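Local coordinates for protein ATP-citrate lyase beta-subunit (PDB 6HXJ) that probably works as one subunit of the enzyme that uses ATP and CoA to cleave citrate into oxaloacetate and acetyl-CoA, releasing ADP and phosphate, at residues F105-I110 with N190-R195; L119-G124 with D133-I138; E166-I171 with M199-L204; N14-P19 with I176-N181. One frame throughout, in Å; residues are numbered along the deposited sequence.

Interaction 1: F105-I110 with N190-R195; sequences FYVSII and NPLVIR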
loop_
_atom_site.group_PDB
_atom_site.type_symbol
_atom_site.label_atom_id
_atom_site.label_comp_id
_atom_site.label_asym_id
_atom_site.label_seq_id
_atom_site.Cartn_x
_atom_site.Cartn_y
_atom_site.Cartn_z
ATOM N N PHE A 105 -23.488 52.610 -60.509
ATOM C CA PHE A 105 -23.066 51.380 -61.156
ATOM C C PHE A 105 -23.565 50.170 -60.364
ATOM O O PHE A 105 -23.928 50.274 -59.183
ATOM C CB PHE A 105 -21.528 51.320 -61.267
ATOM C CG PHE A 105 -20.791 52.529 -61.770
ATOM C CD1 PHE A 105 -21.156 53.142 -62.969
ATOM C CD2 PHE A 105 -19.676 53.008 -61.098
ATOM C CE1 PHE A 105 -20.477 54.275 -63.435
ATOM C CE2 PHE A 105 -18.974 54.118 -61.578
ATOM C CZ PHE A 105 -19.379 54.745 -62.747
ATOM N N TYR A 106 -23.549 49.007 -61.013
ATOM C CA TYR A 106 -23.923 47.758 -60.372
ATOM C C TYR A 106 -22.737 46.807 -60.353
ATOM O O TYR A 106 -22.028 46.675 -61.350
ATOM C CB TYR A 106 -25.134 47.132 -61.087
ATOM C CG TYR A 106 -25.529 45.757 -60.597
ATOM C CD1 TYR A 106 -26.188 45.591 -59.386
ATOM C CD2 TYR A 106 -25.289 44.624 -61.369
ATOM C CE1 TYR A 106 -26.562 44.326 -58.932
ATOM C CE2 TYR A 106 -25.648 43.349 -60.922
ATOM C CZ TYR A 106 -26.292 43.205 -59.704
ATOM O OH TYR A 106 -26.679 41.959 -59.263
ATOM N N VAL A 107 -22.494 46.215 -59.180
ATOM C CA VAL A 107 -21.463 45.207 -58.916
ATOM C C VAL A 107 -22.097 44.133 -58.054
ATOM O O VAL A 107 -22.769 44.443 -57.083
ATOM C CB VAL A 107 -20.161 45.702 -58.218
ATOM C CG1 VAL A 107 -19.246 44.526 -57.903
ATOM C CG2 VAL A 107 -19.425 46.765 -59.018
ATOM N N SER A 108 -21.874 42.880 -58.396
ATOM C CA SER A 108 -22.309 41.746 -57.608
ATOM C C SER A 108 -21.414 40.585 -57.915
ATOM O O SER A 108 -21.019 40.381 -59.066
ATOM C CB SER A 108 -23.763 41.373 -57.875
ATOM O OG SER A 108 -23.935 40.769 -59.146
ATOM N N ILE A 109 -21.094 39.826 -56.875
ATOM C CA ILE A 109 -20.310 38.594 -56.932
ATOM C C ILE A 109 -21.154 37.482 -56.271
ATOM O O ILE A 109 -21.500 37.592 -55.099
ATOM C CB ILE A 109 -18.859 38.778 -56.399
ATOM C CG1 ILE A 109 -18.075 37.479 -56.454
ATOM C CG2 ILE A 109 -18.778 39.421 -55.016
ATOM C CD1 ILE A 109 -16.635 37.645 -56.865
ATOM N N ILE A 110 -21.621 36.534 -57.089
ATOM C CA ILE A 110 -22.528 35.464 -56.672
ATOM C C ILE A 110 -21.829 34.142 -56.849
ATOM O O ILE A 110 -21.388 33.828 -57.962
ATOM C CB ILE A 110 -23.904 35.552 -57.401
ATOM C CG1 ILE A 110 -23.709 35.525 -58.953
ATOM C CG2 ILE A 110 -24.637 36.818 -56.953
ATOM C CD1 ILE A 110 -24.825 36.051 -59.897
ATOM N N ASN A 190 -25.574 47.985 -55.289
ATOM C CA ASN A 190 -26.370 48.710 -56.255
ATOM C C ASN A 190 -27.076 49.822 -55.525
ATOM O O ASN A 190 -28.019 49.553 -54.781
ATOM C CB ASN A 190 -27.371 47.805 -56.999
ATOM C CG ASN A 190 -28.028 48.483 -58.174
ATOM O OD1 ASN A 190 -27.367 49.062 -59.055
ATOM N ND2 ASN A 190 -29.348 48.413 -58.215
ATOM N N PRO A 191 -26.585 51.067 -55.665
ATOM C CA PRO A 191 -25.487 51.474 -56.545
ATOM C C PRO A 191 -24.115 51.617 -55.916
ATOM O O PRO A 191 -23.970 51.867 -54.715
ATOM C CB PRO A 191 -25.969 52.833 -57.062
ATOM C CG PRO A 191 -26.769 53.419 -55.914
ATOM C CD PRO A 191 -27.231 52.242 -55.047
ATOM N N LEU A 192 -23.109 51.474 -56.776
ATOM C CA LEU A 192 -21.718 51.779 -56.492
ATOM C C LEU A 192 -21.605 53.163 -57.174
ATOM O O LEU A 192 -21.610 53.277 -58.411
ATOM C CB LEU A 192 -20.732 50.739 -57.091
ATOM C CG LEU A 192 -19.235 51.146 -57.031
ATOM C CD1 LEU A 192 -18.675 51.042 -55.621
ATOM C CD2 LEU A 192 -18.395 50.400 -58.049
ATOM N N VAL A 193 -21.641 54.210 -56.361
ATOM C CA VAL A 193 -21.646 55.566 -56.884
ATOM C C VAL A 193 -20.244 56.153 -57.012
ATOM O O VAL A 193 -19.325 55.755 -56.293
ATOM C CB VAL A 193 -22.606 56.503 -56.100
ATOM C CG1 VAL A 193 -24.025 55.946 -56.085
ATOM C CG2 VAL A 193 -22.104 56.777 -54.686
ATOM N N ILE A 194 -20.104 57.100 -57.953
ATOM C CA ILE A 194 -18.882 57.858 -58.221
ATOM C C ILE A 194 -19.166 59.357 -58.112
ATOM O O ILE A 194 -20.167 59.849 -58.650
ATOM C CB ILE A 194 -18.206 57.477 -59.585
ATOM C CG1 ILE A 194 -16.930 58.304 -59.897
ATOM C CG2 ILE A 194 -19.174 57.625 -60.753
ATOM C CD1 ILE A 194 -15.776 58.120 -59.049
ATOM N N ARG A 195 -18.268 60.070 -57.417
ATOM C CA ARG A 195 -18.291 61.521 -57.281
ATOM C C ARG A 195 -17.100 62.022 -58.107
ATOM O O ARG A 195 -15.981 62.158 -57.601
ATOM C CB ARG A 195 -18.207 61.925 -55.802
ATOM C CG ARG A 195 -18.356 63.438 -55.553
ATOM C CD ARG A 195 -18.684 63.765 -54.103
ATOM N NE ARG A 195 -17.525 63.639 -53.211
ATOM C CZ ARG A 195 -17.565 63.831 -51.894
ATOM N NH1 ARG A 195 -16.465 63.696 -51.164
ATOM N NH2 ARG A 195 -18.705 64.163 -51.298
#
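Two backbone bonds join Phe105 and Leu192, an antiparallel hydrogen-bonded pair in the larger antiparallel sheet of the ATP-grasp region. Leu192 N gives Phe105 O a nearly straight bond of 2.8 Å, approaching from above the carbonyl plane, whereas the return bond from Phe105 N to Leu192 O is bent and weak (2.9 Å, 130°). Next to this pair the chain turns a corner at Asn190, whose peptide bond to Pro191 is cis, and Pro191 CA adds a CH···O contact to Phe105 O.

Apolar contacts gather on the Phe105 and Leu192 side: Phe105 CZ meets Ile194 CG2 at 3.5 Å, and Val107 CG2 lies alongside Leu192 CD2 at 3.9 Å. Branched aliphatic residues suit this face, where Val107 also meets Leu175 of helix 163-181.

Tyr106, with CG anti to its backbone N (174°), receives Asn190 CB at its ring edge, 3.5 Å from CD1. Its OH accepts a bond from Ser108 OG, while Asn190 ND2 binds Gly125 O. An alanine here removes the ring and its OH, which would probably loosen the packing round Asn190 and cost Ser108 OG its bond. Apolar packing thus lies on the face of Phe105, Val107 and Leu192 and bonded polar groups on the Tyr106 side, and the pairing gives way to the corner at Asn190.

Interaction 2: L119-G124 with D133-I138; sequences LISKHG and DSVRRI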
loop_
_atom_site.group_PDB
_atom_site.type_symbol
_atom_site.label_atom_id
_atom_site.label_comp_id
_atom_site.label_asym_id
_atom_site.label_seq_id
_atom_site.Cartn_x
_atom_site.Cartn_y
_atom_site.Cartn_z
ATOM N N LEU A 119 -20.658 40.135 -61.836
ATOM C CA LEU A 119 -21.523 40.827 -62.786
ATOM C C LEU A 119 -21.263 42.313 -62.608
ATOM O O LEU A 119 -21.223 42.804 -61.474
ATOM C CB LEU A 119 -23.013 40.472 -62.558
ATOM C CG LEU A 119 -23.529 39.192 -63.243
ATOM C CD1 LEU A 119 -23.000 37.961 -62.584
ATOM C CD2 LEU A 119 -25.029 39.124 -63.206
ATOM N N ILE A 120 -21.018 43.017 -63.720
ATOM C CA ILE A 120 -20.745 44.449 -63.696
ATOM C C ILE A 120 -21.648 45.217 -64.673
ATOM O O ILE A 120 -21.889 44.770 -65.787
ATOM C CB ILE A 120 -19.224 44.745 -63.899
ATOM C CG1 ILE A 120 -18.873 46.188 -63.490
ATOM C CG2 ILE A 120 -18.711 44.399 -65.324
ATOM C CD1 ILE A 120 -17.444 46.419 -63.346
ATOM N N SER A 121 -22.131 46.379 -64.256
ATOM C CA SER A 121 -22.936 47.226 -65.135
ATOM C C SER A 121 -22.624 48.689 -64.918
ATOM O O SER A 121 -22.338 49.109 -63.798
ATOM C CB SER A 121 -24.427 46.980 -64.935
ATOM O OG SER A 121 -25.159 47.528 -66.016
ATOM N N LYS A 122 -22.689 49.469 -65.990
ATOM C CA LYS A 122 -22.483 50.919 -65.939
ATOM C C LYS A 122 -23.807 51.599 -65.571
ATOM O O LYS A 122 -23.800 52.732 -65.096
ATOM C CB LYS A 122 -21.969 51.423 -67.292
ATOM C CG LYS A 122 -20.921 52.518 -67.184
ATOM C CD LYS A 122 -20.373 52.915 -68.552
ATOM C CE LYS A 122 -19.577 54.195 -68.481
ATOM N NZ LYS A 122 -19.406 54.811 -69.822
ATOM N N HIS A 123 -24.929 50.887 -65.800
ATOM C CA HIS A 123 -26.293 51.323 -65.512
ATOM C C HIS A 123 -26.733 50.860 -64.141
ATOM O O HIS A 123 -27.497 49.904 -64.018
ATOM C CB HIS A 123 -27.269 50.811 -66.579
ATOM C CG HIS A 123 -27.041 51.415 -67.920
ATOM N ND1 HIS A 123 -27.282 52.757 -68.158
ATOM C CD2 HIS A 123 -26.600 50.838 -69.060
ATOM C CE1 HIS A 123 -26.978 52.951 -69.430
ATOM N NE2 HIS A 123 -26.564 51.824 -70.013
ATOM N N GLY A 124 -26.277 51.561 -63.119
ATOM C CA GLY A 124 -26.614 51.246 -61.740
ATOM C C GLY A 124 -27.828 51.976 -61.224
ATOM O O GLY A 124 -28.264 52.971 -61.799
ATOM N N ASP A 133 -28.898 43.858 -70.438
ATOM C CA ASP A 133 -28.004 43.526 -71.560
ATOM C C ASP A 133 -26.673 44.241 -71.332
ATOM O O ASP A 133 -25.633 43.824 -71.859
ATOM C CB ASP A 133 -28.628 43.971 -72.908
ATOM C CG ASP A 133 -29.267 42.889 -73.776
ATOM O OD1 ASP A 133 -29.653 41.824 -73.226
ATOM O OD2 ASP A 133 -29.435 43.129 -74.995
ATOM N N SER A 134 -26.729 45.332 -70.538
ATOM C CA SER A 134 -25.576 46.156 -70.192
ATOM C C SER A 134 -24.610 45.411 -69.284
ATOM O O SER A 134 -23.440 45.779 -69.207
ATOM C CB SER A 134 -26.028 47.463 -69.549
ATOM O OG SER A 134 -26.620 47.309 -68.273
ATOM N N VAL A 135 -25.114 44.365 -68.606
ATOM C CA VAL A 135 -24.389 43.529 -67.653
ATOM C C VAL A 135 -23.381 42.600 -68.340
ATOM O O VAL A 135 -23.731 41.780 -69.197
ATOM C CB VAL A 135 -25.330 42.758 -66.691
ATOM C CG1 VAL A 135 -24.562 41.786 -65.809
ATOM C CG2 VAL A 135 -26.149 43.710 -65.832
ATOM N N ARG A 136 -22.114 42.784 -67.956
ATOM C CA ARG A 136 -20.981 41.980 -68.388
ATOM C C ARG A 136 -20.571 41.128 -67.203
ATOM O O ARG A 136 -20.395 41.624 -66.084
ATOM C CB ARG A 136 -19.824 42.853 -68.928
ATOM C CG ARG A 136 -20.218 43.757 -70.107
ATOM C CD ARG A 136 -20.763 42.970 -71.284
ATOM N NE ARG A 136 -21.348 43.836 -72.303
ATOM C CZ ARG A 136 -22.188 43.415 -73.244
ATOM N NH1 ARG A 136 -22.674 44.268 -74.137
ATOM N NH2 ARG A 136 -22.558 42.139 -73.292
ATOM N N ARG A 137 -20.525 39.832 -67.432
ATOM C CA ARG A 137 -20.228 38.890 -66.385
ATOM C C ARG A 137 -19.026 38.043 -66.703
ATOM O O ARG A 137 -18.859 37.600 -67.837
ATOM C CB ARG A 137 -21.457 38.021 -66.042
ATOM C CG ARG A 137 -22.205 37.429 -67.232
ATOM C CD ARG A 137 -23.239 36.413 -66.791
ATOM N NE ARG A 137 -24.481 37.037 -66.327
ATOM C CZ ARG A 137 -25.605 36.372 -66.055
ATOM N NH1 ARG A 137 -25.656 35.050 -66.196
ATOM N NH2 ARG A 137 -26.686 37.024 -65.644
ATOM N N ILE A 138 -18.175 37.827 -65.696
ATOM C CA ILE A 138 -17.041 36.910 -65.816
ATOM C C ILE A 138 -17.132 35.853 -64.729
ATOM O O ILE A 138 -17.617 36.142 -63.646
ATOM C CB ILE A 138 -15.620 37.520 -65.925
ATOM C CG1 ILE A 138 -15.201 38.255 -64.643
ATOM C CG2 ILE A 138 -15.457 38.364 -67.153
ATOM C CD1 ILE A 138 -13.994 37.658 -63.994
#
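Strands 119-121 and 136-138 run antiparallel, their directions 156° apart, as neighbours in the larger antiparallel sheet of the ATP-grasp region; they are the two arms of a β-hairpin with a long connection. Ile120 and Arg136 form a hydrogen-bonded pair: Ile120 N reaches Arg136 O at 2.8 Å and Arg136 N reaches Ile120 O at 2.9 Å, each donor in the plane of the carbonyl it meets. Leu119 and Arg137 are the adjacent non-hydrogen-bonded pair, and Val135 CA adds a CH···O contact to Ile120 O.

On the face of Leu119 and Arg137, the two side chains lie side by side and point the same way. Leu119 CG sits 3.7 Å from Arg137 CB, and Leu119 CD2 lies 3.6 Å from Arg137 NH2, oblique to the guanidinium plane, so the leucine follows the arginine from its root to its charged end. Leu119 CD2 also touches Val135 CG1 at 3.8 Å. An alanine in place of Leu119 lacks the CG and CD atoms, and would probably leave Arg137 less well held and the packing against Val135 looser. Arginine suits an exposed edge strand because its aliphatic part can pack while its charged end stays near solvent.

Ile120 points to the other face, where it meets Leu154 of helix 148-158 and Val168 of helix 163-181, a buried setting fit for a branched aliphatic residue. Where the strands give way to the connection, Ser134 OG bonds to Asn131 O, and Ser134 CB lies in the plane of the His123 ring, at its edge, 3.5 Å from CD2.

Interaction 3: E166-I171 with M199-L204; sequences ERVGKI and MRFAAL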
loop_
_atom_site.group_PDB
_atom_site.type_symbol
_atom_site.label_atom_id
_atom_site.label_comp_id
_atom_site.label_asym_id
_atom_site.label_seq_id
_atom_site.Cartn_x
_atom_site.Cartn_y
_atom_site.Cartn_z
ATOM N N GLU A 166 -9.808 51.299 -64.503
ATOM C CA GLU A 166 -8.798 50.792 -63.588
ATOM C C GLU A 166 -9.354 50.850 -62.182
ATOM O O GLU A 166 -9.325 49.852 -61.478
ATOM C CB GLU A 166 -7.522 51.632 -63.687
ATOM C CG GLU A 166 -6.917 51.664 -65.081
ATOM C CD GLU A 166 -5.703 52.554 -65.246
ATOM O OE1 GLU A 166 -4.711 52.344 -64.510
ATOM O OE2 GLU A 166 -5.727 53.437 -66.135
ATOM N N ARG A 167 -9.909 52.011 -61.803
ATOM C CA ARG A 167 -10.513 52.253 -60.501
ATOM C C ARG A 167 -11.589 51.240 -60.195
ATOM O O ARG A 167 -11.580 50.663 -59.112
ATOM C CB ARG A 167 -11.082 53.671 -60.434
ATOM C CG ARG A 167 -10.042 54.718 -60.103
ATOM C CD ARG A 167 -10.657 56.095 -60.045
ATOM N NE ARG A 167 -9.639 57.148 -60.103
ATOM C CZ ARG A 167 -9.124 57.767 -59.043
ATOM N NH1 ARG A 167 -8.213 58.717 -59.201
ATOM N NH2 ARG A 167 -9.528 57.451 -57.818
ATOM N N VAL A 168 -12.485 50.995 -61.149
ATOM C CA VAL A 168 -13.540 50.007 -61.029
ATOM C C VAL A 168 -12.880 48.650 -60.849
ATOM O O VAL A 168 -13.207 47.952 -59.898
ATOM C CB VAL A 168 -14.490 50.043 -62.236
ATOM C CG1 VAL A 168 -15.336 48.790 -62.310
ATOM C CG2 VAL A 168 -15.386 51.273 -62.181
ATOM N N GLY A 169 -11.926 48.322 -61.720
ATOM C CA GLY A 169 -11.172 47.080 -61.653
ATOM C C GLY A 169 -10.560 46.852 -60.287
ATOM O O GLY A 169 -10.739 45.779 -59.701
ATOM N N LYS A 170 -9.870 47.874 -59.749
ATOM C CA LYS A 170 -9.264 47.794 -58.424
ATOM C C LYS A 170 -10.314 47.460 -57.359
ATOM O O LYS A 170 -10.084 46.564 -56.546
ATOM C CB LYS A 170 -8.497 49.073 -58.064
ATOM C CG LYS A 170 -7.037 49.023 -58.473
ATOM C CD LYS A 170 -6.248 50.184 -57.882
ATOM C CE LYS A 170 -4.903 50.364 -58.546
ATOM N NZ LYS A 170 -4.131 51.490 -57.951
ATOM N N ILE A 171 -11.483 48.151 -57.398
ATOM C CA ILE A 171 -12.601 47.926 -56.470
ATOM C C ILE A 171 -13.012 46.483 -56.561
ATOM O O ILE A 171 -13.119 45.827 -55.532
ATOM C CB ILE A 171 -13.807 48.864 -56.748
ATOM C CG1 ILE A 171 -13.496 50.326 -56.357
ATOM C CG2 ILE A 171 -15.105 48.362 -56.068
ATOM C CD1 ILE A 171 -14.098 51.320 -57.267
ATOM N N MET A 199 -13.132 62.026 -57.734
ATOM C CA MET A 199 -12.994 60.600 -58.086
ATOM C C MET A 199 -13.284 59.649 -56.914
ATOM O O MET A 199 -12.881 58.484 -56.958
ATOM C CB MET A 199 -11.635 60.270 -58.749
ATOM C CG MET A 199 -11.553 60.682 -60.203
ATOM S SD MET A 199 -12.533 59.632 -61.311
ATOM C CE MET A 199 -11.267 59.070 -62.432
ATOM N N ARG A 200 -14.027 60.119 -55.906
ATOM C CA ARG A 200 -14.372 59.276 -54.763
ATOM C C ARG A 200 -15.566 58.349 -55.030
ATOM O O ARG A 200 -16.633 58.809 -55.443
ATOM C CB ARG A 200 -14.597 60.110 -53.492
ATOM C CG ARG A 200 -13.481 59.968 -52.462
ATOM C CD ARG A 200 -13.760 60.818 -51.240
ATOM N NE ARG A 200 -12.549 61.464 -50.728
ATOM C CZ ARG A 200 -12.533 62.621 -50.070
ATOM N NH1 ARG A 200 -13.663 63.282 -49.843
ATOM N NH2 ARG A 200 -11.386 63.131 -49.642
ATOM N N PHE A 201 -15.387 57.046 -54.747
ATOM C CA PHE A 201 -16.394 56.006 -54.903
ATOM C C PHE A 201 -17.038 55.665 -53.546
ATOM O O PHE A 201 -16.414 55.859 -52.497
ATOM C CB PHE A 201 -15.744 54.746 -55.478
ATOM C CG PHE A 201 -15.456 54.714 -56.961
ATOM C CD1 PHE A 201 -14.253 55.193 -57.460
ATOM C CD2 PHE A 201 -16.345 54.112 -57.846
ATOM C CE1 PHE A 201 -13.964 55.115 -58.824
ATOM C CE2 PHE A 201 -16.056 54.038 -59.212
ATOM C CZ PHE A 201 -14.870 54.545 -59.691
ATOM N N ALA A 202 -18.278 55.152 -53.572
ATOM C CA ALA A 202 -19.024 54.714 -52.389
ATOM C C ALA A 202 -20.030 53.634 -52.748
ATOM O O ALA A 202 -20.775 53.761 -53.719
ATOM C CB ALA A 202 -19.743 55.882 -51.722
ATOM N N ALA A 203 -20.060 52.574 -51.936
ATOM C CA ALA A 203 -21.003 51.465 -52.050
ATOM C C ALA A 203 -22.220 51.901 -51.262
ATOM O O ALA A 203 -22.165 51.937 -50.028
ATOM C CB ALA A 203 -20.408 50.210 -51.440
ATOM N N LEU A 204 -23.277 52.332 -51.958
ATOM C CA LEU A 204 -24.461 52.853 -51.282
ATOM C C LEU A 204 -25.353 51.764 -50.663
ATOM O O LEU A 204 -25.642 51.870 -49.466
ATOM C CB LEU A 204 -25.246 53.797 -52.196
ATOM C CG LEU A 204 -25.178 55.287 -51.863
ATOM C CD1 LEU A 204 -23.745 55.781 -51.656
ATOM C CD2 LEU A 204 -25.884 56.095 -52.912
#
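Phe201 is the hub of this contact between helix 166-171 and strand 200-203. Ile171 CD1 stands almost directly over the centre of its ring, 3.6 Å from the centroid and 12° off the normal, a CH-π contact. Arg167 meets the same ring differently: its CD lies in the ring plane at the edge, 3.7 Å from Phe201 CE1, and its CB is 3.6 Å from that carbon. Val168 CG2 adds a looser touch to CE2 at 4.1 Å. Three residues on one side of the helix, two neighbours and one a turn later, thus hold a single flat ring.

Beyond the ring, the Arg167 chain runs extended from CG to NE and carries its guanidinium to Met199. Met199 CB sits over the centre of one guanidinium face, and Met199 CE comes within 3.4 Å of Arg167 NE. An arginine fits this border well, since its methylenes pack at the rim of the aromatic ring while its flat charged end lies against the methionine; no hydrogen bond crosses between the segments.

What brings Met199 here is its backbone. With phi at 77° it occupies the first position of a G1 β-bulge, in which Met199 and Arg200 both face Arg195. Its side chain, bent at chi2 and chi3, then folds back to the helix.

The helix and strand directions differ by 38°, and their axes come no closer than 10.9 Å, the gap being filled by side chains. Helix 163-181 thereby packs over the sheet, with Phe201 also touching Ile194 of strand 184-195 and Pro19, while Val168 meets Ala155 of helix 148-158.

Interaction 4: N14-P19 with I176-N181; sequences NKWGIP and ILCFDN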
loop_
_atom_site.group_PDB
_atom_site.type_symbol
_atom_site.label_atom_id
_atom_site.label_comp_id
_atom_site.label_asym_id
_atom_site.label_seq_id
_atom_site.Cartn_x
_atom_site.Cartn_y
_atom_site.Cartn_z
ATOM N N ASN A 14 -15.166 47.778 -45.419
ATOM C CA ASN A 14 -14.149 48.608 -44.808
ATOM C C ASN A 14 -12.870 47.824 -44.621
ATOM O O ASN A 14 -11.813 48.258 -45.063
ATOM C CB ASN A 14 -14.658 49.073 -43.473
ATOM C CG ASN A 14 -14.506 50.521 -43.260
ATOM O OD1 ASN A 14 -14.849 51.347 -44.103
ATOM N ND2 ASN A 14 -13.836 50.848 -42.171
ATOM N N LYS A 15 -12.980 46.645 -44.013
ATOM C CA LYS A 15 -11.865 45.740 -43.777
ATOM C C LYS A 15 -11.052 45.463 -45.057
ATOM O O LYS A 15 -9.826 45.508 -45.026
ATOM C CB LYS A 15 -12.408 44.440 -43.172
ATOM C CG LYS A 15 -11.394 43.336 -43.057
ATOM C CD LYS A 15 -11.847 42.308 -42.057
ATOM C CE LYS A 15 -11.245 40.977 -42.385
ATOM N NZ LYS A 15 -11.692 39.922 -41.440
ATOM N N TRP A 16 -11.730 45.190 -46.173
ATOM C CA TRP A 16 -11.045 44.880 -47.427
ATOM C C TRP A 16 -10.897 46.114 -48.316
ATOM O O TRP A 16 -10.688 45.986 -49.525
ATOM C CB TRP A 16 -11.729 43.690 -48.139
ATOM C CG TRP A 16 -11.618 42.442 -47.329
ATOM C CD1 TRP A 16 -12.478 42.012 -46.363
ATOM C CD2 TRP A 16 -10.472 41.582 -47.258
ATOM N NE1 TRP A 16 -11.976 40.887 -45.748
ATOM C CE2 TRP A 16 -10.729 40.621 -46.256
ATOM C CE3 TRP A 16 -9.243 41.539 -47.938
ATOM C CZ2 TRP A 16 -9.798 39.641 -45.913
ATOM C CZ3 TRP A 16 -8.326 40.573 -47.595
ATOM C CH2 TRP A 16 -8.605 39.636 -46.598
ATOM N N GLY A 17 -10.957 47.287 -47.699
ATOM C CA GLY A 17 -10.812 48.558 -48.388
ATOM C C GLY A 17 -11.775 48.733 -49.545
ATOM O O GLY A 17 -11.351 48.794 -50.703
ATOM N N ILE A 18 -13.079 48.793 -49.241
ATOM C CA ILE A 18 -14.119 48.988 -50.246
ATOM C C ILE A 18 -14.799 50.318 -49.932
ATOM O O ILE A 18 -15.225 50.532 -48.788
ATOM C CB ILE A 18 -15.105 47.803 -50.307
ATOM C CG1 ILE A 18 -14.381 46.511 -50.720
ATOM C CG2 ILE A 18 -16.305 48.119 -51.219
ATOM C CD1 ILE A 18 -15.181 45.250 -50.527
ATOM N N PRO A 19 -14.859 51.232 -50.926
ATOM C CA PRO A 19 -15.459 52.548 -50.684
ATOM C C PRO A 19 -16.853 52.477 -50.085
ATOM O O PRO A 19 -17.747 51.920 -50.701
ATOM C CB PRO A 19 -15.454 53.167 -52.074
ATOM C CG PRO A 19 -14.323 52.517 -52.783
ATOM C CD PRO A 19 -14.377 51.110 -52.319
ATOM N N ILE A 176 -13.579 40.931 -54.686
ATOM C CA ILE A 176 -13.190 39.547 -54.919
ATOM C C ILE A 176 -12.415 39.007 -53.741
ATOM O O ILE A 176 -12.625 37.854 -53.367
ATOM C CB ILE A 176 -12.421 39.425 -56.244
ATOM C CG1 ILE A 176 -13.402 39.507 -57.433
ATOM C CG2 ILE A 176 -11.622 38.118 -56.308
ATOM C CD1 ILE A 176 -12.795 39.861 -58.759
ATOM N N LEU A 177 -11.529 39.832 -53.149
ATOM C CA LEU A 177 -10.733 39.460 -51.980
ATOM C C LEU A 177 -11.672 39.287 -50.790
ATOM O O LEU A 177 -11.554 38.307 -50.061
ATOM C CB LEU A 177 -9.652 40.519 -51.671
ATOM C CG LEU A 177 -8.363 40.306 -52.376
ATOM C CD1 LEU A 177 -7.404 41.463 -52.137
ATOM C CD2 LEU A 177 -7.787 38.959 -52.016
ATOM N N CYS A 178 -12.632 40.218 -50.635
ATOM C CA CYS A 178 -13.620 40.227 -49.580
ATOM C C CYS A 178 -14.446 38.981 -49.687
ATOM O O CYS A 178 -14.657 38.338 -48.675
ATOM C CB CYS A 178 -14.487 41.486 -49.637
ATOM S SG CYS A 178 -15.803 41.578 -48.377
ATOM N N PHE A 179 -14.854 38.589 -50.893
ATOM C CA PHE A 179 -15.676 37.405 -51.110
ATOM C C PHE A 179 -14.901 36.158 -50.751
ATOM O O PHE A 179 -15.391 35.326 -49.976
ATOM C CB PHE A 179 -16.174 37.353 -52.560
ATOM C CG PHE A 179 -17.155 36.244 -52.852
ATOM C CD1 PHE A 179 -16.715 34.954 -53.119
ATOM C CD2 PHE A 179 -18.512 36.503 -52.936
ATOM C CE1 PHE A 179 -17.621 33.936 -53.427
ATOM C CE2 PHE A 179 -19.415 35.492 -53.269
ATOM C CZ PHE A 179 -18.965 34.210 -53.501
ATOM N N ASP A 180 -13.689 36.040 -51.300
ATOM C CA ASP A 180 -12.817 34.897 -51.071
ATOM C C ASP A 180 -12.555 34.693 -49.567
ATOM O O ASP A 180 -12.830 33.617 -49.018
ATOM C CB ASP A 180 -11.496 35.091 -51.850
ATOM C CG ASP A 180 -10.824 33.822 -52.359
ATOM O OD1 ASP A 180 -9.589 33.688 -52.179
ATOM O OD2 ASP A 180 -11.498 33.031 -53.060
ATOM N N ASN A 181 -12.125 35.770 -48.905
ATOM C CA ASN A 181 -11.720 35.782 -47.510
ATOM C C ASN A 181 -12.843 35.803 -46.465
ATOM O O ASN A 181 -12.612 35.430 -45.313
ATOM C CB ASN A 181 -10.778 36.918 -47.291
ATOM C CG ASN A 181 -9.408 36.568 -47.849
ATOM O OD1 ASN A 181 -8.595 35.915 -47.188
ATOM N ND2 ASN A 181 -9.128 36.932 -49.098
#
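The indole of Trp16 lies with one face against the last turn of helix 163-181, its CG anti to its own carbonyl carbon (chi1 -64°). Cys178 CA sits over the five-membered ring, 3.9 Å from its centroid, in a CH-π contact, and Cys178 SG approaches the same ring obliquely at 4.7 Å from the centroid. Towards the six-membered ring, Asn181 CB comes to 3.2 Å from Trp16 CZ2, with the amide plane turned 24° from the indole. That amide is held in place because Asn181 ND2 binds Leu177 O at 3.0 Å, so this carbonyl, which also accepts from Asn181 N, is gripped twice. A broad, flat tryptophan suits a helix surface made of such small or flat groups. Ile18 CD1 extends the packing to Cys178 CB, 3.9 Å away.

Trp16 is placed by the end of helix 6-15, which closes in a Schellman motif: Gly17, at positive phi, is the C-prime residue, a conformation that glycine adopts with ease. Trp16 NE1 is bonded to Glu182, just beyond the other helix. The end of helix 163-181 lies between the C-terminal end of helix 6-15 and the sheet, where Cys178 touches Met208 of strand 200-210 and Phe179 reaches Ile187 and Ile109.

How the interactions relate
All four contacts build one layered unit in the ATP-grasp region. Interactions 1 and 2 join strand pairs of one sheet, linked where strand 104-112 meets 115-121 by probable hydrogen bonds such as Tyr106 O to Ser121 N; strand 200-210 of interaction 3 continues it beyond 184-195. Interactions 3 and 4 share helix 163-181 and meet at a probable hydrogen bond from Ala203 N to Pro19 O. Interaction 1 is buried, whereas the other three are only partly so, with exposed arginines at the edge strand of interaction 2. Chemistry follows place: backbone bonds dominate the two sheet contacts, while the helix contacts have none across them and depend on an aromatic ring, Phe201 or Trp16, laid against side-chain or backbone carbon.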